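Local coordinates for protein ubiquitin-conjugating ligase MGC351130 (Homo sapiens, PDB 1YRV) that catalyses, through its UBC core domain, the covalent attachment of ubiquitin to other proteins after taking it from E1 as a thioester, at residues R23-L26 with L27-D31; E50-M53 with E54-V57; L131-M134 with L135-V139. All blocks are in the same frame, centred on the assembly; numbering follows the deposited sequence.

Contact 1 (R23-L26 with L27-D31); sequences RAYL and LLHRD
Leu27 packs back over Arg23 where two successive turns of the N-terminal helix of the UBC fold, 23-38, meet. Four i to i+4 backbone bonds join the turns, among them Leu28 N to Ala24 O at 2.9 Å and Arg30 N to Leu26 O. The tight side carries Ala24 and Leu28. Both are buried, and both side chains rest on Met53 of the loop that precedes strand 54-60. Within the helix, Leu28 lays its CB 3.5 Å from Ala24 O. Leu27 does much the same one residue earlier: with CG beside its own backbone N (chi1 -71°), that carbon sits 3.3 Å from Arg23 O, while CD1 reaches the aliphatic CG of Arg23 more loosely, at 4.1 Å.

On the solvent side Arg23, Leu26, His29 and Arg30 are exposed. Tyr25 and His29 send their rings out alongside each other, pointing the same way, but the meeting is slack: the centroids stand 5.8 Å apart and the planes are inclined at 43°. Exposed Arg30 folds back, one face of its guanidinium above Leu27 CA, and reaches in to a salt bridge with the buried Asp31, whose OD2 is hydrogen-bonded to Tyr82 OH and Leu124 N. The grip is side-on and falls on a single oxygen: Arg30 NE at 3.0 Å and Arg30 NH1 at 2.7 Å both approach Asp31 OD1 from the same face of the carboxylate.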
ATOM      1  N   ARG A  23      -7.126  -2.510 -21.473  0.50 29.64           N
ATOM      2  CA  ARG A  23      -8.015  -2.776 -20.351  0.50 29.27           C
ATOM      3  C   ARG A  23      -7.508  -2.122 -19.054  0.50 29.81           C
ATOM      4  O   ARG A  23      -8.173  -1.286 -18.446  0.50 26.65           O
ATOM      5  CB  ARG A  23      -8.093  -4.283 -20.159  0.50 29.13           C
ATOM      6  CG  ARG A  23      -9.150  -4.740 -19.214  0.50 27.77           C
ATOM      7  CD  ARG A  23     -10.394  -5.074 -19.972  0.50 29.69           C
ATOM      8  NE  ARG A  23     -11.432  -5.334 -19.005  0.50 29.27           N
ATOM      9  CZ  ARG A  23     -12.724  -5.151 -19.198  0.50 26.92           C
ATOM     10  NH1 ARG A  23     -13.218  -4.708 -20.350  0.50 25.68           N
ATOM     11  NH2 ARG A  23     -13.518  -5.378 -18.184  0.50 32.46           N
ATOM     12  N   ALA A  24      -6.325  -2.550 -18.627  1.00 32.94           N
ATOM     13  CA  ALA A  24      -5.664  -1.999 -17.432  1.00 32.65           C
ATOM     14  C   ALA A  24      -5.591  -0.471 -17.476  1.00 35.13           C
ATOM     15  O   ALA A  24      -5.949   0.187 -16.514  1.00 38.57           O
ATOM     16  CB  ALA A  24      -4.283  -2.530 -17.324  1.00 24.99           C
ATOM     17  N   TYR A  25      -5.089   0.081 -18.573  1.00 37.50           N
ATOM     18  CA  TYR A  25      -4.998   1.520 -18.689  1.00 38.75           C
ATOM     19  C   TYR A  25      -6.342   2.204 -18.489  1.00 37.91           C
ATOM     20  O   TYR A  25      -6.425   3.180 -17.766  1.00 36.85           O
ATOM     21  CB  TYR A  25      -4.411   1.921 -20.052  1.00 39.45           C
ATOM     22  CG  TYR A  25      -4.376   3.413 -20.284  1.00 39.94           C
ATOM     23  CD1 TYR A  25      -3.363   4.178 -19.769  1.00 40.37           C
ATOM     24  CD2 TYR A  25      -5.417   4.060 -20.938  1.00 40.49           C
ATOM     25  CE1 TYR A  25      -3.375   5.551 -19.871  1.00 40.26           C
ATOM     26  CE2 TYR A  25      -5.447   5.439 -21.062  1.00 40.56           C
ATOM     27  CZ  TYR A  25      -4.401   6.186 -20.512  1.00 43.80           C
ATOM     28  OH  TYR A  25      -4.374   7.569 -20.625  1.00 43.80           O
ATOM     29  N   LEU A  26      -7.394   1.702 -19.129  1.00 39.02           N
ATOM     30  CA  LEU A  26      -8.720   2.321 -18.989  1.00 39.54           C
ATOM     31  C   LEU A  26      -9.322   2.227 -17.578  1.00 40.19           C
ATOM     32  O   LEU A  26     -10.030   3.146 -17.109  1.00 39.67           O
ATOM     33  CB  LEU A  26      -9.684   1.724 -20.014  1.00 40.48           C
ATOM     34  CG  LEU A  26      -9.359   2.051 -21.483  1.00 41.29           C
ATOM     35  CD1 LEU A  26     -10.127   1.098 -22.388  1.00 39.38           C
ATOM     36  CD2 LEU A  26      -9.729   3.514 -21.799  1.00 42.69           C
ATOM     37  N   LEU A  27      -9.053   1.102 -16.919  1.00 39.10           N
ATOM     38  CA  LEU A  27      -9.504   0.882 -15.560  1.00 39.57           C
ATOM     39  C   LEU A  27      -8.765   1.853 -14.628  1.00 39.87           C
ATOM     40  O   LEU A  27      -9.370   2.491 -13.757  1.00 39.94           O
ATOM     41  CB  LEU A  27      -9.222  -0.561 -15.138  1.00 37.25           C
ATOM     42  CG  LEU A  27     -10.084  -1.680 -15.792  1.00 39.79           C
ATOM     43  CD1 LEU A  27      -9.428  -3.026 -15.478  1.00 37.74           C
ATOM     44  CD2 LEU A  27     -11.546  -1.678 -15.277  1.00 36.12           C
ATOM     45  N   LEU A  28      -7.456   1.955 -14.803  1.00 39.17           N
ATOM     46  CA  LEU A  28      -6.689   2.853 -13.951  1.00 41.69           C
ATOM     47  C   LEU A  28      -7.052   4.304 -14.251  1.00 41.93           C
ATOM     48  O   LEU A  28      -7.048   5.152 -13.356  1.00 44.39           O
ATOM     49  CB  LEU A  28      -5.186   2.608 -14.116  1.00 39.62           C
ATOM     50  CG  LEU A  28      -4.680   1.319 -13.458  1.00 39.25           C
ATOM     51  CD1 LEU A  28      -3.248   1.041 -13.898  1.00 38.08           C
ATOM     52  CD2 LEU A  28      -4.782   1.424 -11.962  1.00 34.96           C
ATOM     53  N   HIS A  29      -7.370   4.582 -15.509  1.00 42.01           N
ATOM     54  CA  HIS A  29      -7.776   5.915 -15.905  1.00 42.92           C
ATOM     55  C   HIS A  29      -9.047   6.286 -15.184  1.00 43.20           C
ATOM     56  O   HIS A  29      -9.140   7.374 -14.625  1.00 45.56           O
ATOM     57  CB  HIS A  29      -8.026   6.013 -17.399  1.00 43.80           C
ATOM     58  CG  HIS A  29      -8.168   7.417 -17.867  1.00 41.47           C
ATOM     59  ND1 HIS A  29      -7.082   8.160 -18.276  1.00 46.08           N
ATOM     60  CD2 HIS A  29      -9.213   8.267 -17.820  1.00 43.33           C
ATOM     61  CE1 HIS A  29      -7.459   9.413 -18.453  1.00 43.24           C
ATOM     62  NE2 HIS A  29      -8.744   9.508 -18.180  1.00 42.52           N
ATOM     63  N   ARG A  30     -10.036   5.404 -15.231  1.00 41.05           N
ATOM     64  CA  ARG A  30     -11.284   5.634 -14.529  1.00 41.38           C
ATOM     65  C   ARG A  30     -10.978   5.736 -13.031  1.00 42.84           C
ATOM     66  O   ARG A  30     -11.327   6.719 -12.399  1.00 41.71           O
ATOM     67  CB  ARG A  30     -12.264   4.498 -14.782  1.00 43.83           C
ATOM     68  CG  ARG A  30     -13.501   4.571 -13.902  1.00 47.78           C
ATOM     69  CD  ARG A  30     -14.053   3.154 -13.590  1.00 50.85           C
ATOM     70  NE  ARG A  30     -13.058   2.324 -12.929  1.00 46.69           N
ATOM     71  CZ  ARG A  30     -13.097   0.992 -12.864  1.00 51.04           C
ATOM     72  NH1 ARG A  30     -12.133   0.274 -12.232  1.00 55.26           N
ATOM     73  NH2 ARG A  30     -14.111   0.360 -13.415  1.00 51.09           N
ATOM     74  N   ASP A  31     -10.316   4.732 -12.463  1.00 42.09           N
ATOM     75  CA  ASP A  31      -9.979   4.769 -11.051  1.00 42.84           C
ATOM     76  C   ASP A  31      -9.332   6.063 -10.586  1.00 43.13           C
ATOM     77  O   ASP A  31      -9.646   6.544  -9.509  1.00 45.56           O
ATOM     78  CB  ASP A  31      -9.032   3.636 -10.693  1.00 43.30           C
ATOM     79  CG  ASP A  31      -9.713   2.283 -10.668  1.00 45.03           C
ATOM     80  OD1 ASP A  31     -10.950   2.229 -10.835  1.00 42.70           O
ATOM     81  OD2 ASP A  31      -8.988   1.273 -10.478  1.00 45.98           O
TER

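Contact 2 (E50-M53 with E54-V57); sequences EDMM and EWEV
Met52 is where the loop 50-53 first takes hold of Trp55, and it does so with both main chain and side chain. Met52 itself has a positive phi of 75°, the left-handed turn conformation. Its carbonyl oxygen accepts the indole N-H, with Trp55 NE1 2.8 Å from Met52 O. The bond is bent: the N-H...O angle is 140°, and the donor stands well above the carbonyl plane. That oxygen lies at the rim of the indole, somewhat tilted from the ring plane, and the bond helps fix the ring's rotation. The Met52 side chain runs obliquely to that of Trp55 and brings its methyl to the outer rim of the six-membered ring; a bend at the last torsion (chi3 93°) carries Met52 CE to 3.8 Å from Trp55 CZ2, with CH2 almost as near.

Met53 comes next. Its carbonyl oxygen also borders the indole, 3.7 Å from Trp55 CD1, so consecutive carbonyls line that rim. Glu54 curls back over this peptide, with its CD 3.8 Å from Met53 O, while its OE2 is hydrogen-bonded to His77 ND1. Phe32 of helix 23-38 meets the tryptophan edge-to-face, and Phe78 adds a steeply inclined ring. All this sits where the chain leaves the connecting loop of a beta-hairpin, strands 43-47 and 54-60, the first two strands of the antiparallel sheet of the UBC fold.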
ATOM      1  N   GLU A  50       3.619   7.164 -18.141  1.00 61.88           N
ATOM      2  CA  GLU A  50       2.576   7.330 -19.147  1.00 62.60           C
ATOM      3  C   GLU A  50       1.660   6.114 -19.173  1.00 60.71           C
ATOM      4  O   GLU A  50       0.483   6.187 -19.520  1.00 58.64           O
ATOM      5  CB  GLU A  50       3.227   7.548 -20.506  1.00 64.98           C
ATOM      6  CG  GLU A  50       2.805   8.863 -21.131  1.00 70.93           C
ATOM      7  CD  GLU A  50       2.636   9.981 -20.104  1.00 73.92           C
ATOM      8  OE1 GLU A  50       3.577  10.800 -19.922  1.00 74.35           O
ATOM      9  OE2 GLU A  50       1.551  10.019 -19.474  1.00 76.60           O
ATOM     10  N   ASP A  51       2.248   4.991 -18.794  1.00 59.46           N
ATOM     11  CA  ASP A  51       1.573   3.705 -18.696  1.00 57.09           C
ATOM     12  C   ASP A  51       0.383   3.737 -17.742  1.00 54.85           C
ATOM     13  O   ASP A  51      -0.636   3.059 -17.944  1.00 52.75           O
ATOM     14  CB  ASP A  51       2.544   2.682 -18.121  1.00 57.92           C
ATOM     15  CG  ASP A  51       2.945   1.677 -19.122  1.00 62.40           C
ATOM     16  OD1 ASP A  51       3.614   0.675 -18.754  1.00 62.59           O
ATOM     17  OD2 ASP A  51       2.586   1.902 -20.304  1.00 66.88           O
ATOM     18  N   MET A  52       0.583   4.499 -16.678  1.00 50.78           N
ATOM     19  CA  MET A  52      -0.342   4.625 -15.587  1.00 50.58           C
ATOM     20  C   MET A  52      -0.234   3.359 -14.774  1.00 48.45           C
ATOM     21  O   MET A  52      -1.092   3.048 -13.948  1.00 47.50           O
ATOM     22  CB  MET A  52      -1.764   4.847 -16.063  1.00 52.43           C
ATOM     23  CG  MET A  52      -2.025   6.295 -16.375  1.00 53.81           C
ATOM     24  SD  MET A  52      -3.784   6.606 -16.319  1.00 59.18           S
ATOM     25  CE  MET A  52      -3.958   7.114 -14.677  1.00 52.71           C
ATOM     26  N   MET A  53       0.864   2.655 -15.004  1.00 45.81           N
ATOM     27  CA  MET A  53       1.158   1.404 -14.332  1.00 48.42           C
ATOM     28  C   MET A  53       2.011   1.591 -13.088  1.00 48.98           C
ATOM     29  O   MET A  53       1.968   0.768 -12.170  1.00 50.11           O
ATOM     30  CB  MET A  53       1.920   0.477 -15.274  1.00 48.96           C
ATOM     31  CG  MET A  53       1.137  -0.002 -16.487  1.00 50.54           C
ATOM     32  SD  MET A  53      -0.133  -1.282 -16.220  1.00 50.72           S
ATOM     33  CE  MET A  53      -1.603  -0.356 -16.488  1.00 45.73           C
ATOM     34  N   GLU A  54       2.793   2.663 -13.073  1.00 48.94           N
ATOM     35  CA  GLU A  54       3.694   2.922 -11.977  1.00 49.64           C
ATOM     36  C   GLU A  54       3.191   4.092 -11.170  1.00 48.42           C
ATOM     37  O   GLU A  54       2.941   5.165 -11.720  1.00 46.34           O
ATOM     38  CB  GLU A  54       5.106   3.210 -12.510  1.00 53.55           C
ATOM     39  CG  GLU A  54       5.753   2.079 -13.321  1.00 57.39           C
ATOM     40  CD  GLU A  54       5.727   0.745 -12.577  1.00 63.19           C
ATOM     41  OE1 GLU A  54       5.889   0.746 -11.326  1.00 67.98           O
ATOM     42  OE2 GLU A  54       5.563  -0.319 -13.227  1.00 64.24           O
ATOM     43  N   TRP A  55       3.033   3.878  -9.859  1.00 48.06           N
ATOM     44  CA  TRP A  55       2.534   4.936  -8.959  1.00 46.44           C
ATOM     45  C   TRP A  55       3.391   5.224  -7.754  1.00 46.98           C
ATOM     46  O   TRP A  55       4.067   4.349  -7.220  1.00 47.27           O
ATOM     47  CB  TRP A  55       1.161   4.576  -8.399  1.00 44.28           C
ATOM     48  CG  TRP A  55       0.166   4.416  -9.431  1.00 43.22           C
ATOM     49  CD1 TRP A  55       0.090   3.409 -10.334  1.00 39.70           C
ATOM     50  CD2 TRP A  55      -0.858   5.361  -9.772  1.00 41.32           C
ATOM     51  NE1 TRP A  55      -0.919   3.672 -11.230  1.00 40.27           N
ATOM     52  CE2 TRP A  55      -1.512   4.855 -10.906  1.00 39.51           C
ATOM     53  CE3 TRP A  55      -1.283   6.578  -9.219  1.00 44.08           C
ATOM     54  CZ2 TRP A  55      -2.561   5.538 -11.517  1.00 41.38           C
ATOM     55  CZ3 TRP A  55      -2.332   7.259  -9.821  1.00 41.41           C
ATOM     56  CH2 TRP A  55      -2.966   6.728 -10.966  1.00 42.80           C
ATOM     57  N   GLU A  56       3.314   6.466  -7.301  1.00 47.74           N
ATOM     58  CA  GLU A  56       4.014   6.873  -6.106  1.00 48.38           C
ATOM     59  C   GLU A  56       2.951   7.296  -5.111  1.00 48.39           C
ATOM     60  O   GLU A  56       2.150   8.209  -5.363  1.00 48.30           O
ATOM     61  CB  GLU A  56       4.970   8.007  -6.404  1.00 50.16           C
ATOM     62  CG  GLU A  56       6.276   7.523  -6.980  1.00 52.89           C
ATOM     63  CD  GLU A  56       7.253   8.666  -7.216  1.00 55.55           C
ATOM     64  OE1 GLU A  56       8.356   8.419  -7.754  1.00 57.15           O
ATOM     65  OE2 GLU A  56       6.909   9.816  -6.862  1.00 56.72           O
ATOM     66  N   VAL A  57       2.930   6.617  -3.974  1.00 47.93           N
ATOM     67  CA  VAL A  57       1.919   6.924  -2.995  1.00 48.78           C
ATOM     68  C   VAL A  57       2.414   7.178  -1.576  1.00 48.78           C
ATOM     69  O   VAL A  57       3.429   6.643  -1.139  1.00 46.40           O
ATOM     70  CB  VAL A  57       0.841   5.804  -2.923  1.00 49.70           C
ATOM     71  CG1 VAL A  57       0.565   5.258  -4.304  1.00 50.28           C
ATOM     72  CG2 VAL A  57       1.266   4.707  -1.982  1.00 51.42           C
TER

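Contact 3 (L131-M134 with L135-V139); sequences LQVM and LSNPV
The carboxamide of Asn137 meets Val133 at its amino corner, where ND2 lies 2.7 Å from Val133 O and 3.6 Å from Val133 CG1. The bond to the carbonyl is weak, its N-H...O angle only 123°, because the oxygen lies well out of the amide plane; the methyl carbon is much nearer to that plane. Val133 O also receives Ser136 N.

With OG beside its own backbone N (chi1 -61°), Ser136 donates to Gln132 O at 2.9 Å and accepts from Leu62 N, bridging helix and loop. An alanine here would probably leave the Leu62 amide without this acceptor and cost Gln132 O its hydroxyl donor, with the weak bond from the residue's own backbone N remaining.

At the helix end Leu135 N still bonds to Leu131 O in the i to i+4 pattern, whereas Asn137 N pairs with Met134 O, one residue shorter. The turn beyond is tied to the His-Pro-Asn motif of E2 enzymes: Leu135 O is hydrogen-bonded to His97 NE2 and Val139 N to Asn99 OD1, consistent with keeping that motif in place near Cys108, the predicted thioester cysteine. Leu131 and Leu135 lie side by side, with CG of Leu131 4.1 Å from CD1 of Leu135. Leu131 packs on Ile59 of strand 54-60 and on Phe111 of helix 110-113, and Leu135 on Phe72 of strand 71-77.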
ATOM      1  N   LEU A 131      -5.064  -0.419   2.387  1.00 43.73           N
ATOM      2  CA  LEU A 131      -3.653  -0.338   2.818  1.00 43.89           C
ATOM      3  C   LEU A 131      -3.520   0.484   4.094  1.00 44.42           C
ATOM      4  O   LEU A 131      -2.866   0.078   5.049  1.00 46.60           O
ATOM      5  CB  LEU A 131      -2.799   0.311   1.719  1.00 43.62           C
ATOM      6  CG  LEU A 131      -1.815  -0.541   0.888  1.00 45.39           C
ATOM      7  CD1 LEU A 131      -2.334  -1.911   0.683  1.00 43.80           C
ATOM      8  CD2 LEU A 131      -1.570   0.159  -0.436  1.00 42.85           C
ATOM      9  N   GLN A 132      -4.130   1.656   4.090  1.00 44.20           N
ATOM     10  CA  GLN A 132      -4.088   2.519   5.253  1.00 46.65           C
ATOM     11  C   GLN A 132      -4.510   1.792   6.516  1.00 46.52           C
ATOM     12  O   GLN A 132      -3.777   1.779   7.481  1.00 49.47           O
ATOM     13  CB  GLN A 132      -4.987   3.729   5.032  1.00 43.99           C
ATOM     14  CG  GLN A 132      -4.973   4.677   6.184  1.00 48.70           C
ATOM     15  CD  GLN A 132      -5.761   5.951   5.900  1.00 47.44           C
ATOM     16  OE1 GLN A 132      -6.993   5.952   5.894  1.00 48.83           O
ATOM     17  NE2 GLN A 132      -5.047   7.036   5.630  1.00 51.04           N
ATOM     18  N   VAL A 133      -5.675   1.159   6.500  1.00 46.48           N
ATOM     19  CA  VAL A 133      -6.134   0.465   7.685  1.00 46.53           C
ATOM     20  C   VAL A 133      -5.280  -0.714   8.095  1.00 47.99           C
ATOM     21  O   VAL A 133      -4.929  -0.856   9.270  1.00 49.93           O
ATOM     22  CB  VAL A 133      -7.550  -0.038   7.518  1.00 47.59           C
ATOM     23  CG1 VAL A 133      -7.991  -0.758   8.788  1.00 47.36           C
ATOM     24  CG2 VAL A 133      -8.472   1.144   7.206  1.00 47.60           C
ATOM     25  N   MET A 134      -4.948  -1.560   7.129  1.00 46.26           N
ATOM     26  CA  MET A 134      -4.156  -2.738   7.388  1.00 46.21           C
ATOM     27  C   MET A 134      -2.763  -2.392   7.868  1.00 47.25           C
ATOM     28  O   MET A 134      -2.313  -2.918   8.865  1.00 46.53           O
ATOM     29  CB  MET A 134      -4.080  -3.610   6.122  1.00 46.08           C
ATOM     30  CG  MET A 134      -5.444  -4.008   5.512  1.00 48.34           C
ATOM     31  SD  MET A 134      -5.440  -5.484   4.343  1.00 57.24           S
ATOM     32  CE  MET A 134      -7.315  -5.582   3.930  1.00 51.20           C
ATOM     33  N   LEU A 135      -2.077  -1.498   7.174  1.00 47.70           N
ATOM     34  CA  LEU A 135      -0.725  -1.168   7.592  1.00 50.15           C
ATOM     35  C   LEU A 135      -0.680  -0.461   8.969  1.00 53.97           C
ATOM     36  O   LEU A 135       0.388  -0.367   9.609  1.00 54.48           O
ATOM     37  CB  LEU A 135      -0.023  -0.331   6.515  1.00 46.55           C
ATOM     38  CG  LEU A 135       0.486  -1.155   5.321  1.00 43.04           C
ATOM     39  CD1 LEU A 135       0.666  -0.264   4.097  1.00 34.82           C
ATOM     40  CD2 LEU A 135       1.799  -1.873   5.666  1.00 43.09           C
ATOM     41  N   SER A 136      -1.833   0.008   9.436  1.00 54.56           N
ATOM     42  CA  SER A 136      -1.907   0.653  10.743  1.00 57.35           C
ATOM     43  C   SER A 136      -2.392  -0.320  11.814  1.00 59.23           C
ATOM     44  O   SER A 136      -2.571   0.069  12.960  1.00 61.77           O
ATOM     45  CB  SER A 136      -2.847   1.848  10.692  1.00 52.92           C
ATOM     46  OG  SER A 136      -2.373   2.783   9.762  1.00 52.64           O
ATOM     47  N   ASN A 137      -2.597  -1.575  11.432  1.00 61.55           N
ATOM     48  CA  ASN A 137      -3.076  -2.591  12.345  1.00 62.57           C
ATOM     49  C   ASN A 137      -2.457  -3.916  12.011  1.00 63.58           C
ATOM     50  O   ASN A 137      -3.083  -4.769  11.396  1.00 64.62           O
ATOM     51  CB  ASN A 137      -4.596  -2.714  12.271  1.00 63.90           C
ATOM     52  CG  ASN A 137      -5.289  -1.434  12.679  1.00 66.43           C
ATOM     53  OD1 ASN A 137      -5.122  -0.960  13.809  1.00 69.39           O
ATOM     54  ND2 ASN A 137      -6.047  -0.846  11.760  1.00 64.36           N
ATOM     55  N   PRO A 138      -1.200  -4.101  12.405  1.00 65.37           N
ATOM     56  CA  PRO A 138      -0.446  -5.331  12.173  1.00 66.19           C
ATOM     57  C   PRO A 138      -1.145  -6.627  12.632  1.00 68.75           C
ATOM     58  O   PRO A 138      -1.956  -6.645  13.564  1.00 69.08           O
ATOM     59  CB  PRO A 138       0.849  -5.066  12.935  1.00 65.04           C
ATOM     60  CG  PRO A 138       1.030  -3.589  12.767  1.00 63.26           C
ATOM     61  CD  PRO A 138      -0.351  -3.075  13.043  1.00 63.68           C
ATOM     62  N   VAL A 139      -0.803  -7.710  11.949  1.00 70.85           N
ATOM     63  CA  VAL A 139      -1.334  -9.028  12.244  1.00 72.71           C
ATOM     64  C   VAL A 139      -0.246  -9.684  13.076  1.00 74.74           C
ATOM     65  O   VAL A 139       0.635 -10.370  12.537  1.00 75.24           O
ATOM     66  CB  VAL A 139      -1.524  -9.858  10.943  1.00 73.08           C
ATOM     67  CG1 VAL A 139      -2.093 -11.232  11.260  1.00 73.13           C
ATOM     68  CG2 VAL A 139      -2.414  -9.108   9.973  1.00 72.05           C
TER

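All three contacts are local and follow one another along a single UBC core domain: contact 1 in helix 23-38, contact 2 running from a hairpin loop into strand 54-60, and contact 3 at the close of helix 124-135. Contacts 1 and 2 are neighbours, their centres 11 Å apart, and they touch directly, so helix 23-38 packs against the loop that leads into strand 54-60. Contact 3 lies on the other side of the chain's centre, 26 Å from contact 1 and 23 Å from contact 2 between centres. Strand 54-60 runs from one region toward the other: contact 2 holds its start, and Ile59 near its far end touches Leu131 and Gln132 of contact 3, the one nearest the predicted catalytic cysteine.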